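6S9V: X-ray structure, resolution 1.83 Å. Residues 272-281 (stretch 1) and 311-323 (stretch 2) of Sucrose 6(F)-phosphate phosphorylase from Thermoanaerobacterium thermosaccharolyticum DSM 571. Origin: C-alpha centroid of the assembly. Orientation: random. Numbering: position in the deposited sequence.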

# COMPACT_ATOMS: atom_id res chain seq x y z
N ASP A 272 -3.91 -7.05 1.26
CA ASP A 272 -5.21 -7.34 1.85
C ASP A 272 -5.92 -6.01 2.09
O ASP A 272 -5.75 -5.37 3.12
CB ASP A 272 -5.05 -8.14 3.14
CG ASP A 272 -6.38 -8.69 3.64
OD1 ASP A 272 -7.42 -8.09 3.31
OD2 ASP A 272 -6.38 -9.73 4.33
N PHE A 273 -6.72 -5.59 1.11
CA PHE A 273 -7.46 -4.33 1.21
C PHE A 273 -8.86 -4.51 1.78
O PHE A 273 -9.61 -3.53 1.86
CB PHE A 273 -7.53 -3.66 -0.16
CG PHE A 273 -6.23 -3.00 -0.60
CD1 PHE A 273 -5.45 -2.25 0.29
CD2 PHE A 273 -5.78 -3.14 -1.90
CE1 PHE A 273 -4.27 -1.65 -0.11
CE2 PHE A 273 -4.59 -2.54 -2.32
CZ PHE A 273 -3.84 -1.80 -1.43
N ILE A 274 -9.22 -5.72 2.19
CA ILE A 274 -10.52 -5.99 2.81
C ILE A 274 -10.41 -5.98 4.33
O ILE A 274 -11.34 -5.56 5.02
CB ILE A 274 -11.08 -7.32 2.29
CG1 ILE A 274 -11.46 -7.21 0.82
CG2 ILE A 274 -12.29 -7.76 3.10
CD1 ILE A 274 -11.60 -8.54 0.11
N LEU A 275 -9.28 -6.45 4.86
CA LEU A 275 -9.12 -6.53 6.30
C LEU A 275 -9.21 -5.19 7.02
O LEU A 275 -9.75 -5.16 8.14
CB LEU A 275 -7.77 -7.19 6.63
CG LEU A 275 -7.55 -7.61 8.08
CD1 LEU A 275 -8.43 -8.77 8.49
CD2 LEU A 275 -6.07 -7.95 8.30
N PRO A 276 -8.68 -4.08 6.49
CA PRO A 276 -8.74 -2.82 7.28
C PRO A 276 -10.15 -2.43 7.67
O PRO A 276 -10.42 -2.15 8.85
CB PRO A 276 -8.06 -1.80 6.35
CG PRO A 276 -7.15 -2.64 5.47
CD PRO A 276 -7.91 -3.92 5.25
N PHE A 277 -11.08 -2.39 6.71
CA PHE A 277 -12.48 -2.11 7.03
C PHE A 277 -13.09 -3.23 7.87
O PHE A 277 -13.85 -2.96 8.81
CB PHE A 277 -13.28 -1.92 5.74
CG PHE A 277 -14.74 -1.58 5.97
CD1 PHE A 277 -15.66 -2.57 6.29
CD2 PHE A 277 -15.17 -0.28 5.85
CE1 PHE A 277 -17.00 -2.24 6.52
CE2 PHE A 277 -16.50 0.06 6.07
CZ PHE A 277 -17.42 -0.91 6.39
N THR A 278 -12.78 -4.48 7.54
CA THR A 278 -13.38 -5.61 8.25
C THR A 278 -13.05 -5.55 9.74
O THR A 278 -13.91 -5.82 10.59
CB THR A 278 -12.90 -6.92 7.63
OG1 THR A 278 -13.36 -7.00 6.28
CG2 THR A 278 -13.42 -8.12 8.41
N VAL A 279 -11.81 -5.20 10.08
CA VAL A 279 -11.44 -5.10 11.49
C VAL A 279 -12.14 -3.93 12.16
O VAL A 279 -12.61 -4.04 13.29
CB VAL A 279 -9.91 -5.02 11.63
CG1 VAL A 279 -9.52 -4.63 13.05
CG2 VAL A 279 -9.28 -6.37 11.26
N LEU A 280 -12.26 -2.80 11.46
CA LEU A 280 -13.01 -1.67 12.02
C LEU A 280 -14.44 -2.08 12.35
O LEU A 280 -14.95 -1.79 13.45
CB LEU A 280 -13.02 -0.50 11.04
CG LEU A 280 -11.98 0.61 11.17
CD1 LEU A 280 -12.28 1.65 10.09
CD2 LEU A 280 -11.98 1.25 12.55
N TYR A 281 -15.12 -2.71 11.39
CA TYR A 281 -16.49 -3.15 11.62
C TYR A 281 -16.57 -4.13 12.77
O TYR A 281 -17.49 -4.06 13.60
CB TYR A 281 -17.05 -3.77 10.33
CG TYR A 281 -18.42 -4.37 10.50
CD1 TYR A 281 -18.58 -5.68 10.94
CD2 TYR A 281 -19.56 -3.62 10.23
CE1 TYR A 281 -19.85 -6.23 11.10
CE2 TYR A 281 -20.83 -4.17 10.38
CZ TYR A 281 -20.96 -5.47 10.82
OH TYR A 281 -22.22 -6.00 10.98
N GLY A 311 -5.89 5.93 2.34
CA GLY A 311 -6.99 5.77 3.27
C GLY A 311 -7.48 4.33 3.39
O GLY A 311 -7.04 3.43 2.67
N ILE A 312 -8.42 4.13 4.31
CA ILE A 312 -9.02 2.82 4.56
C ILE A 312 -9.96 2.49 3.41
O ILE A 312 -10.93 3.22 3.18
CB ILE A 312 -9.74 2.80 5.92
CG1 ILE A 312 -8.77 3.13 7.05
CG2 ILE A 312 -10.40 1.45 6.13
CD1 ILE A 312 -9.45 3.61 8.33
N PRO A 313 -9.74 1.40 2.66
CA PRO A 313 -10.57 1.16 1.47
C PRO A 313 -12.02 0.85 1.79
O PRO A 313 -12.32 0.12 2.74
CB PRO A 313 -9.88 -0.04 0.79
CG PRO A 313 -8.48 0.01 1.28
CD PRO A 313 -8.57 0.50 2.71
N VAL A 314 -12.92 1.37 0.95
CA VAL A 314 -14.33 1.04 1.01
C VAL A 314 -14.78 0.52 -0.35
O VAL A 314 -14.92 -0.69 -0.55
CB VAL A 314 -15.17 2.25 1.47
CG1 VAL A 314 -16.64 1.88 1.55
CG2 VAL A 314 -14.67 2.73 2.82
N LYS A 315 -15.01 1.44 -1.32
CA LYS A 315 -15.35 1.02 -2.68
C LYS A 315 -14.16 1.24 -3.62
O LYS A 315 -13.53 2.30 -3.56
CB LYS A 315 -16.54 1.80 -3.24
CG LYS A 315 -17.85 1.60 -2.53
CD LYS A 315 -18.93 2.48 -3.18
CE LYS A 315 -19.23 2.08 -4.62
NZ LYS A 315 -19.72 0.68 -4.72
N PRO A 316 -13.88 0.31 -4.54
CA PRO A 316 -14.60 -0.93 -4.87
C PRO A 316 -14.18 -2.14 -4.04
O PRO A 316 -14.74 -3.23 -4.24
CB PRO A 316 -14.23 -1.15 -6.34
CG PRO A 316 -12.81 -0.64 -6.41
CD PRO A 316 -12.77 0.56 -5.48
N ASP A 317 -13.23 -1.96 -3.12
CA ASP A 317 -12.56 -3.10 -2.48
C ASP A 317 -13.55 -4.00 -1.74
O ASP A 317 -13.35 -5.23 -1.67
CB ASP A 317 -11.49 -2.59 -1.52
CG ASP A 317 -10.49 -1.67 -2.20
OD1 ASP A 317 -10.92 -0.59 -2.67
OD2 ASP A 317 -9.30 -2.03 -2.27
N LEU A 318 -14.58 -3.41 -1.14
CA LEU A 318 -15.58 -4.15 -0.38
C LEU A 318 -16.88 -4.36 -1.15
O LEU A 318 -17.86 -4.83 -0.57
CB LEU A 318 -15.87 -3.42 0.94
CG LEU A 318 -14.85 -3.48 2.07
CD1 LEU A 318 -14.86 -4.86 2.72
CD2 LEU A 318 -13.44 -3.14 1.66
N ASP A 319 -16.90 -4.04 -2.45
CA ASP A 319 -18.10 -4.24 -3.26
C ASP A 319 -18.55 -5.69 -3.19
O ASP A 319 -17.75 -6.61 -3.37
CB ASP A 319 -17.85 -3.87 -4.72
CG ASP A 319 -17.81 -2.37 -4.96
OD1 ASP A 319 -18.00 -1.58 -4.01
OD2 ASP A 319 -17.58 -1.98 -6.13
N GLY A 320 -19.85 -5.89 -2.94
CA GLY A 320 -20.40 -7.22 -2.85
C GLY A 320 -20.16 -7.93 -1.54
O GLY A 320 -20.63 -9.06 -1.37
N LEU A 321 -19.40 -7.32 -0.62
CA LEU A 321 -19.12 -7.89 0.68
C LEU A 321 -19.83 -7.19 1.82
O LEU A 321 -19.99 -7.78 2.88
CB LEU A 321 -17.61 -7.86 0.96
CG LEU A 321 -16.73 -8.48 -0.13
CD1 LEU A 321 -15.27 -8.37 0.26
CD2 LEU A 321 -17.13 -9.91 -0.40
N ILE A 322 -20.26 -5.94 1.62
CA ILE A 322 -21.02 -5.21 2.62
C ILE A 322 -22.06 -4.39 1.88
O ILE A 322 -21.84 -3.96 0.74
CB ILE A 322 -20.13 -4.26 3.46
CG1 ILE A 322 -19.47 -3.23 2.56
CG2 ILE A 322 -19.09 -5.05 4.20
CD1 ILE A 322 -18.51 -2.29 3.25
N ASP A 323 -23.20 -4.19 2.52
CA ASP A 323 -24.23 -3.34 1.92
C ASP A 323 -23.97 -1.88 2.29
O ASP A 323 -23.13 -1.55 3.13
CB ASP A 323 -25.62 -3.80 2.34
CG ASP A 323 -25.89 -3.64 3.83
OD1 ASP A 323 -25.05 -3.05 4.54
OD2 ASP A 323 -26.96 -4.10 4.27
O HOH W 1 -10.64 -2.02 3.88

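No direct hydrogen bond joins the two stretches; the 565 Å² they bury is largely apolar packing, with one water supplying the polar link. Ile312 opens the contact with its CA-to-CB bond toward the helix. Its CG2 lies 4.0 Å from Pro276 CB, and its CD1 reaches 3.9 Å from Leu280 CD1, so one side chain spans a full helical turn.

Pro313 packs its ring against Phe273, CG to Phe273 CD1 at 3.9 Å. Its carbonyl serves the water: that molecule donates to Pro313 O (2.9 Å from the water O) and to Phe273 O (2.7 Å), and accepts from Phe277 N (2.9 Å). The bridge fills the place of a helical bond, since Phe277 N and Phe273 O, four residues apart, both bind the water. Val314 adds a looser contact, CG2 to Phe277 CD2 at 4.3 Å.

Lys315 and Pro316, the latter after a cis peptide bond, do not touch stretch 1. Pro316 begins a type I turn to Asp319, closed by Asp319 N to Pro316 O at 2.9 Å, while Lys315 NZ forms a salt bridge with Asp319 OD1 at 2.9 Å. Within the turn, Asp317 turns toward stretch 1 and brings OD2 to 3.2 Å from Phe273 CB; this is close packing, and OD2 finds its hydrogen bond elsewhere in the structure.

Leu318 starts sideways, but its end comes nearer: CD1 lies 3.9 Å from Ile274 CG2, and CD2 4.3 Å from Phe277 CB. Leu321 then meets Ile274, CD1 to CD1 at 3.7 Å. Finally, Ile322 places CD1 over one face of the Phe277 ring, 3.9 Å from its centroid and 29° off the normal, a CH-pi contact. Asp323 lies beyond the contact and caps the helix that follows.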